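Local atomic coordinates of sensor protein KdpD (Escherichia coli, PDB entry 4Y2F), a protein that acts as a potassium sensor histidine kinase, probably autophosphorylating on a histidine and passing the phosphate to a response regulator. Residues A[80-83]-A[84-87]. Sequence-based numbering, arbitrary orientation.
Sequences DTLP and GVPY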
ATOM      1  N   ASP A  80     -22.299 -11.169  -6.093  1.00 14.72           N
ATOM      2  CA  ASP A  80     -23.357 -12.025  -6.620  1.00 15.80           C
ATOM      3  C   ASP A  80     -23.054 -13.513  -6.446  1.00 15.40           C
ATOM      4  O   ASP A  80     -23.855 -14.343  -6.889  1.00 16.57           O
ATOM      5  CB  ASP A  80     -23.632 -11.685  -8.076  1.00 17.57           C
ATOM      6  CG  ASP A  80     -24.285 -10.319  -8.237  1.00 30.39           C
ATOM      7  OD1 ASP A  80     -25.033  -9.906  -7.329  1.00 28.31           O
ATOM      8  OD2 ASP A  80     -24.062  -9.667  -9.281  1.00 40.33           O
ATOM      9  N   THR A  81     -21.946 -13.872  -5.796  1.00 14.96           N
ATOM     10  CA  THR A  81     -21.568 -15.256  -5.504  1.00 16.51           C
ATOM     11  C   THR A  81     -21.665 -15.436  -3.988  1.00 13.92           C
ATOM     12  O   THR A  81     -20.924 -14.797  -3.235  1.00 20.76           O
ATOM     13  CB  THR A  81     -20.115 -15.488  -5.937  1.00 16.73           C
ATOM     14  OG1 THR A  81     -19.939 -15.088  -7.300  1.00 22.41           O
ATOM     15  CG2 THR A  81     -19.742 -16.963  -5.813  1.00 19.56           C
ATOM     16  N   LEU A  82     -22.531 -16.321  -3.532  1.00 27.03           N
ATOM     17  CA  LEU A  82     -22.842 -16.428  -2.113  1.00 18.97           C
ATOM     18  C   LEU A  82     -23.167 -15.062  -1.504  1.00 16.25           C
ATOM     19  O   LEU A  82     -22.563 -14.670  -0.494  1.00 15.71           O
ATOM     20  CB  LEU A  82     -21.705 -17.099  -1.354  1.00 19.61           C
ATOM     21  CG  LEU A  82     -21.237 -18.496  -1.730  1.00 32.47           C
ATOM     22  CD1 LEU A  82     -20.066 -18.894  -0.836  1.00 26.78           C
ATOM     23  CD2 LEU A  82     -22.369 -19.456  -1.592  1.00 29.48           C
ATOM     24  N   PRO A  83     -24.131 -14.326  -2.061  1.00 15.08           N
ATOM     25  CA  PRO A  83     -24.469 -13.004  -1.511  1.00 16.37           C
ATOM     26  C   PRO A  83     -25.009 -13.057  -0.103  1.00 16.36           C
ATOM     27  O   PRO A  83     -24.968 -12.035   0.595  1.00 16.97           O
ATOM     28  CB  PRO A  83     -25.536 -12.478  -2.485  1.00 16.75           C
ATOM     29  CG  PRO A  83     -26.119 -13.694  -3.113  1.00 16.43           C
ATOM     30  CD  PRO A  83     -24.943 -14.628  -3.251  1.00 15.73           C
ATOM     31  N   GLY A  84     -25.521 -14.202   0.335  1.00 14.67           N
ATOM     32  CA  GLY A  84     -26.209 -14.285   1.602  1.00 13.67           C
ATOM     33  C   GLY A  84     -25.386 -14.749   2.781  1.00 13.32           C
ATOM     34  O   GLY A  84     -25.924 -14.841   3.886  1.00 15.87           O
ATOM     35  N   VAL A  85     -24.108 -15.072   2.594  1.00 12.31           N
ATOM     36  CA  VAL A  85     -23.271 -15.542   3.705  1.00 13.01           C
ATOM     37  C   VAL A  85     -22.867 -14.377   4.606  1.00 10.74           C
ATOM     38  O   VAL A  85     -22.801 -13.230   4.149  1.00 12.88           O
ATOM     39  CB  VAL A  85     -22.050 -16.359   3.231  1.00 11.72           C
ATOM     40  CG1 VAL A  85     -22.526 -17.615   2.505  1.00 16.42           C
ATOM     41  CG2 VAL A  85     -21.140 -15.538   2.340  1.00 12.62           C
ATOM     42  N   PRO A  86     -22.584 -14.626   5.886  1.00 13.44           N
ATOM     43  CA  PRO A  86     -22.270 -13.527   6.814  1.00 13.13           C
ATOM     44  C   PRO A  86     -20.796 -13.155   6.839  1.00 12.97           C
ATOM     45  O   PRO A  86     -20.321 -12.639   7.862  1.00 14.67           O
ATOM     46  CB  PRO A  86     -22.692 -14.109   8.166  1.00 16.67           C
ATOM     47  CG  PRO A  86     -22.344 -15.555   8.028  1.00 15.59           C
ATOM     48  CD  PRO A  86     -22.731 -15.907   6.587  1.00 14.03           C
ATOM     49  N   TYR A  87     -20.075 -13.387   5.747  1.00 12.28           N
ATOM     50  CA  TYR A  87     -18.657 -13.055   5.671  1.00 10.97           C
ATOM     51  C   TYR A  87     -18.333 -12.625   4.248  1.00 10.72           C
ATOM     52  O   TYR A  87     -19.105 -12.848   3.307  1.00 11.50           O
ATOM     53  CB  TYR A  87     -17.779 -14.252   6.064  1.00 13.25           C
ATOM     54  CG  TYR A  87     -18.066 -15.519   5.274  1.00 14.04           C
ATOM     55  CD1 TYR A  87     -17.513 -15.727   4.025  1.00 16.49           C
ATOM     56  CD2 TYR A  87     -18.931 -16.491   5.779  1.00 19.06           C
ATOM     57  CE1 TYR A  87     -17.782 -16.871   3.292  1.00 18.58           C
ATOM     58  CE2 TYR A  87     -19.192 -17.644   5.062  1.00 17.01           C
ATOM     59  CZ  TYR A  87     -18.635 -17.822   3.807  1.00 18.15           C
ATOM     60  OH  TYR A  87     -18.897 -18.975   3.057  1.00 21.39           O
TER
HETATM   61  O   HOH W   1     -24.775 -11.425   3.260  1.00 16.56           O
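A single water molecule spans P83 and V85, donating one hydrogen to P83 O at 2.7 Å and the other to V85 O at 2.8 Å. It ties together two carbonyls of a type I beta turn running from L82 to V85, part of the surface loop that joins strands 75-76 and 88-94 of the GAF domain's antiparallel sheet. The turn's own bond, from V85 N to L82 O, is weak: at 3.5 Å it is long, although almost straight (175°). P83 and G84 fill the two central positions, where the proline ring restricts phi of the first (-64°). V85 holds CG1 beside its backbone N (chi1 -62°), which brings that methyl into apolar contact with L82 CB at 4.0 Å. Its other methyl, CG2, lies 3.3 Å from the carbonyl oxygen L82 O. L82 also touches I64 of helix 62-71, and beyond the turn the buried Y87 packs on V103 and E105 of strand 97-106. The Y87 hydroxyl oxygen OH lies 4.1 Å from L82 CD1. V85 CG2 lies over the centre of one face of the Y87 ring, 3.6 Å above its plane.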